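3'-5'-exonuclease (Saccharomyces cerevisiae, PDB 3E2V) cleaves DNA as a TatD-type nuclease, probably magnesium-dependent, cutting double strands internally without obvious specificity and degrading them from the 3' to the 5' end. Local coordinates at residues A[19-24]-A[41-46]; A[176-181]-A[207-212]. All coordinates share one frame; numbering follows the deposited sequence.

Interaction 1 (A[19-24]-A[41-46]); sequences LNLTDP and VKLLER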
# COMPACT_ATOMS: atom_id res chain seq x y z
N LEU A 19 -3.10 -4.99 0.01
CA LEU A 19 -4.31 -5.60 -0.47
C LEU A 19 -5.36 -4.52 -0.80
O LEU A 19 -5.86 -3.83 0.10
CB LEU A 19 -4.83 -6.60 0.57
CG LEU A 19 -6.18 -7.28 0.27
CD1 LEU A 19 -6.17 -7.93 -1.11
CD2 LEU A 19 -6.47 -8.33 1.31
N ASN A 20 -5.69 -4.36 -2.08
CA ASN A 20 -6.67 -3.32 -2.44
C ASN A 20 -8.07 -3.90 -2.41
O ASN A 20 -8.73 -4.06 -3.44
CB ASN A 20 -6.35 -2.79 -3.84
CG ASN A 20 -4.97 -2.20 -3.92
OD1 ASN A 20 -4.73 -1.09 -3.45
ND2 ASN A 20 -4.04 -2.96 -4.54
N LEU A 21 -8.51 -4.26 -1.21
CA LEU A 21 -9.74 -5.03 -1.05
C LEU A 21 -11.01 -4.29 -1.45
O LEU A 21 -12.01 -4.92 -1.79
CB LEU A 21 -9.84 -5.55 0.38
CG LEU A 21 -10.83 -6.71 0.55
CD1 LEU A 21 -10.38 -7.96 -0.21
CD2 LEU A 21 -11.02 -7.01 2.03
N THR A 22 -10.97 -2.96 -1.44
CA THR A 22 -12.11 -2.19 -1.93
C THR A 22 -12.22 -2.14 -3.46
O THR A 22 -13.19 -1.56 -3.97
CB THR A 22 -12.08 -0.74 -1.44
OG1 THR A 22 -10.94 -0.07 -2.01
CG2 THR A 22 -12.01 -0.69 0.07
N ASP A 23 -11.25 -2.70 -4.19
CA ASP A 23 -11.29 -2.59 -5.63
C ASP A 23 -12.57 -3.21 -6.20
O ASP A 23 -12.98 -4.27 -5.75
CB ASP A 23 -10.08 -3.24 -6.27
CG ASP A 23 -10.00 -2.89 -7.73
OD1 ASP A 23 -9.42 -1.84 -8.06
OD2 ASP A 23 -10.58 -3.63 -8.54
N PRO A 24 -13.21 -2.53 -7.18
CA PRO A 24 -14.43 -3.11 -7.74
C PRO A 24 -14.35 -4.55 -8.25
O PRO A 24 -15.36 -5.26 -8.19
CB PRO A 24 -14.80 -2.14 -8.86
CG PRO A 24 -14.29 -0.82 -8.32
CD PRO A 24 -12.95 -1.20 -7.75
N VAL A 41 -15.19 -12.73 0.64
CA VAL A 41 -15.05 -13.66 1.76
C VAL A 41 -14.36 -14.96 1.29
O VAL A 41 -13.40 -15.41 1.92
CB VAL A 41 -16.38 -13.88 2.55
CG1 VAL A 41 -16.23 -15.01 3.55
CG2 VAL A 41 -16.76 -12.60 3.27
N LYS A 42 -14.78 -15.51 0.15
CA LYS A 42 -14.09 -16.68 -0.43
C LYS A 42 -12.64 -16.37 -0.81
O LYS A 42 -11.74 -17.21 -0.66
CB LYS A 42 -14.85 -17.25 -1.63
CG LYS A 42 -16.05 -18.08 -1.20
CD LYS A 42 -16.90 -18.46 -2.39
CE LYS A 42 -18.22 -19.07 -1.96
NZ LYS A 42 -18.13 -20.54 -1.86
N LEU A 43 -12.41 -15.15 -1.29
CA LEU A 43 -11.08 -14.68 -1.56
C LEU A 43 -10.21 -14.76 -0.30
O LEU A 43 -9.05 -15.19 -0.36
CB LEU A 43 -11.13 -13.23 -2.04
CG LEU A 43 -9.79 -12.58 -2.32
CD1 LEU A 43 -9.76 -11.96 -3.70
CD2 LEU A 43 -9.43 -11.59 -1.23
N LEU A 44 -10.76 -14.34 0.83
CA LEU A 44 -10.01 -14.38 2.08
C LEU A 44 -9.79 -15.81 2.55
O LEU A 44 -8.72 -16.11 3.09
CB LEU A 44 -10.70 -13.52 3.15
CG LEU A 44 -10.71 -12.01 2.83
CD1 LEU A 44 -11.71 -11.25 3.70
CD2 LEU A 44 -9.31 -11.36 2.93
N GLU A 45 -10.76 -16.68 2.31
CA GLU A 45 -10.60 -18.12 2.59
C GLU A 45 -9.47 -18.73 1.75
O GLU A 45 -8.67 -19.52 2.27
CB GLU A 45 -11.94 -18.85 2.38
CG GLU A 45 -12.99 -18.42 3.40
CD GLU A 45 -14.39 -18.95 3.15
OE1 GLU A 45 -14.65 -19.56 2.09
OE2 GLU A 45 -15.24 -18.75 4.04
N ARG A 46 -9.38 -18.36 0.48
CA ARG A 46 -8.28 -18.83 -0.39
C ARG A 46 -6.93 -18.36 0.16
O ARG A 46 -5.97 -19.13 0.21
CB ARG A 46 -8.44 -18.35 -1.83
CG ARG A 46 -9.58 -19.03 -2.56
CD ARG A 46 -9.57 -18.69 -4.02
NE ARG A 46 -10.00 -17.32 -4.35
CZ ARG A 46 -11.27 -16.94 -4.46
NH1 ARG A 46 -12.27 -17.78 -4.17
NH2 ARG A 46 -11.55 -15.68 -4.81
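L21 and L43 make the shortest approach of this contact, with L21 CD1 lying 3.9 Å from L43 CD2. The L21 side chain leaves the loop toward helix 40-49. L21 CB is only the stem, 6.3 Å from L43 CD2, and CG still stands back from the helix. The end forks there: because CG is anti to the backbone N (chi1 -162°), the two methyls are carried outward to the helix. CD1 takes the L43 branch, while L21 CD2 stops 4.6 Å from L44 CD1, a looser approach. L21 and L43 slide past one another in opposite directions, so methyl meets methyl alongside. A second pair flanks this one, L19 CD2 to L44 CD2 at 4.5 Å. Leucines suit this buried seam, being branched and apolar with no polar side-chain atom to satisfy, and the fork of L21 serves two neighbours at once; V57, L71 and L83 pack on L21 as well. The backbone that presents these side chains is bent sharply: N20 is the centre of an inverse gamma turn, with a weak hydrogen bond from L21 N to L19 O, and begins a type I turn closed by the hydrogen bond from D23 N to N20 O. Between L19 and L21 in the chain, N20 hydrogen-bonds through ND2 to OD1 of D303, a magnesium ligand, and the L19 side chain lies about 9 Å from the bound metal. The contact thus joins the loop after the first barrel strand, which reaches the metal site through N20, to the first helix of a TatD-type TIM barrel.

Interaction 2 (A[176-181]-A[207-212]); sequences MQKVFF and CDDFVQ
F181 and F210 form the close-packed part of this contact, their rings meeting through F181 CZ and F210 CE1 at 3.8 Å. Their planes are almost parallel, 6° apart, yet the centroids are 5.7 Å apart, so the rings are slid past each other and barely overlap. The touch is made by one flank of each ring, CE2 and CZ of F181 beside CD1 and CE1 of F210. A chi1 of 177° swings the F181 ring away from its own backbone N and out toward helix 207-219; large flat rings suit this place because they bridge two helices and bury only carbon. Replacing F181 by an alanine is likely to leave the F210 ring without its parallel neighbour and open a gap between the helices. The other half of the contact is looser and partly exposed. Here K178 NZ and D209 OD2 lie 4.4 Å apart, beyond a salt bridge, though the opposite charges probably still attract. D209 OD2 is instead hydrogen-bonded to the hydroxyl of Y166, while K178, which also touches Y166, passes its CD 4.2 Å from D209 OD2. Lysine suits this edge by lying alongside D209, and aspartate is short enough to meet Y166. Helices 174-187 and 207-219 follow successive barrel strands: F181 rests on I162 and L164 of strand 156-165, D209 also touches L164, and F210 packs against L265 of the next barrel helix, 259-268.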
# COMPACT_ATOMS: atom_id res chain seq x y z
N MET A 176 0.05 20.28 -6.71
CA MET A 176 -0.98 19.77 -5.80
C MET A 176 -0.50 18.51 -5.08
O MET A 176 -0.77 18.32 -3.89
CB MET A 176 -2.27 19.50 -6.55
CG MET A 176 -3.10 20.76 -6.88
SD MET A 176 -3.97 21.53 -5.47
CE MET A 176 -5.08 20.20 -4.99
N GLN A 177 0.22 17.65 -5.80
CA GLN A 177 0.77 16.45 -5.17
C GLN A 177 1.75 16.81 -4.07
O GLN A 177 1.68 16.27 -2.95
CB GLN A 177 1.46 15.55 -6.20
CG GLN A 177 0.51 14.90 -7.20
CD GLN A 177 1.20 13.84 -8.04
OE1 GLN A 177 2.21 13.26 -7.62
NE2 GLN A 177 0.64 13.56 -9.22
N LYS A 178 2.68 17.70 -4.37
CA LYS A 178 3.73 18.02 -3.39
C LYS A 178 3.12 18.68 -2.16
O LYS A 178 3.47 18.34 -1.02
CB LYS A 178 4.79 18.93 -4.02
CG LYS A 178 5.69 18.19 -5.00
CD LYS A 178 6.51 19.17 -5.85
CE LYS A 178 7.66 19.78 -5.10
NZ LYS A 178 8.25 20.88 -5.95
N VAL A 179 2.22 19.64 -2.37
CA VAL A 179 1.65 20.36 -1.22
C VAL A 179 0.86 19.42 -0.29
O VAL A 179 1.04 19.47 0.93
CB VAL A 179 0.76 21.54 -1.66
CG1 VAL A 179 0.11 22.18 -0.44
CG2 VAL A 179 1.60 22.58 -2.38
N PHE A 180 0.01 18.58 -0.86
CA PHE A 180 -0.85 17.74 -0.03
C PHE A 180 -0.19 16.47 0.49
O PHE A 180 -0.62 15.92 1.49
CB PHE A 180 -2.22 17.56 -0.68
CG PHE A 180 -3.02 18.82 -0.65
CD1 PHE A 180 -3.55 19.27 0.56
CD2 PHE A 180 -3.12 19.63 -1.78
CE1 PHE A 180 -4.25 20.49 0.63
CE2 PHE A 180 -3.80 20.85 -1.72
CZ PHE A 180 -4.35 21.29 -0.53
N PHE A 181 0.89 16.02 -0.16
CA PHE A 181 1.76 15.02 0.48
C PHE A 181 2.33 15.63 1.77
O PHE A 181 2.26 15.03 2.85
CB PHE A 181 2.86 14.60 -0.50
CG PHE A 181 3.87 13.62 0.05
CD1 PHE A 181 3.53 12.62 0.98
CD2 PHE A 181 5.16 13.64 -0.46
CE1 PHE A 181 4.50 11.71 1.43
CE2 PHE A 181 6.13 12.74 -0.03
CZ PHE A 181 5.81 11.77 0.90
N CYS A 207 11.44 10.15 -7.48
CA CYS A 207 12.32 9.83 -6.36
C CYS A 207 12.96 11.06 -5.74
O CYS A 207 12.94 11.22 -4.51
CB CYS A 207 13.37 8.80 -6.77
SG CYS A 207 14.20 8.06 -5.32
N ASP A 208 13.55 11.94 -6.56
CA ASP A 208 14.26 13.08 -5.98
C ASP A 208 13.34 13.99 -5.17
O ASP A 208 13.69 14.39 -4.06
CB ASP A 208 15.02 13.87 -7.05
CG ASP A 208 16.27 13.16 -7.53
OD1 ASP A 208 16.79 12.25 -6.85
OD2 ASP A 208 16.75 13.55 -8.62
N ASP A 209 12.14 14.29 -5.71
CA ASP A 209 11.21 15.16 -4.99
C ASP A 209 10.65 14.48 -3.73
O ASP A 209 10.42 15.14 -2.72
CB ASP A 209 10.06 15.59 -5.88
CG ASP A 209 10.46 16.65 -6.92
OD1 ASP A 209 11.64 17.08 -6.92
OD2 ASP A 209 9.61 17.04 -7.73
N PHE A 210 10.44 13.17 -3.81
CA PHE A 210 9.92 12.37 -2.68
C PHE A 210 10.94 12.41 -1.55
O PHE A 210 10.59 12.70 -0.40
CB PHE A 210 9.70 10.95 -3.22
CG PHE A 210 9.17 9.94 -2.23
CD1 PHE A 210 7.81 9.88 -1.92
CD2 PHE A 210 10.01 8.94 -1.73
CE1 PHE A 210 7.31 8.87 -1.07
CE2 PHE A 210 9.52 7.94 -0.87
CZ PHE A 210 8.16 7.92 -0.54
N VAL A 211 12.20 12.16 -1.89
CA VAL A 211 13.28 12.19 -0.88
C VAL A 211 13.46 13.60 -0.32
O VAL A 211 13.66 13.75 0.89
CB VAL A 211 14.59 11.62 -1.47
CG1 VAL A 211 15.80 11.94 -0.57
CG2 VAL A 211 14.45 10.10 -1.65
N GLN A 212 13.38 14.62 -1.17
CA GLN A 212 13.53 15.99 -0.72
C GLN A 212 12.49 16.34 0.36
O GLN A 212 12.82 16.94 1.38
CB GLN A 212 13.42 16.95 -1.90
CG GLN A 212 13.69 18.40 -1.53
CD GLN A 212 13.56 19.34 -2.71
OE1 GLN A 212 14.40 20.23 -2.89
NE2 GLN A 212 12.50 19.18 -3.50

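How the interactions relate
Both interactions belong to one TIM-barrel domain, on opposite sides of the chain's centre, with centres about 31 Å apart and no atoms in touch. They share no secondary-structure element: interaction 1 joins a loop to helix 40-49, whereas interaction 2 pairs two consecutive barrel helices. Interaction 1 is buried throughout and purely aliphatic, as befits a seam between the loop 19-24 and a barrel helix. Interaction 2 is mixed, with aromatic rings in the buried part and a partly exposed lysine and aspartate beside them. Each has a buried side chain within about 8 Å of a metal-binding residue, L19 near D303 and F210 near H253, although F210 lies farther from the bound magnesium.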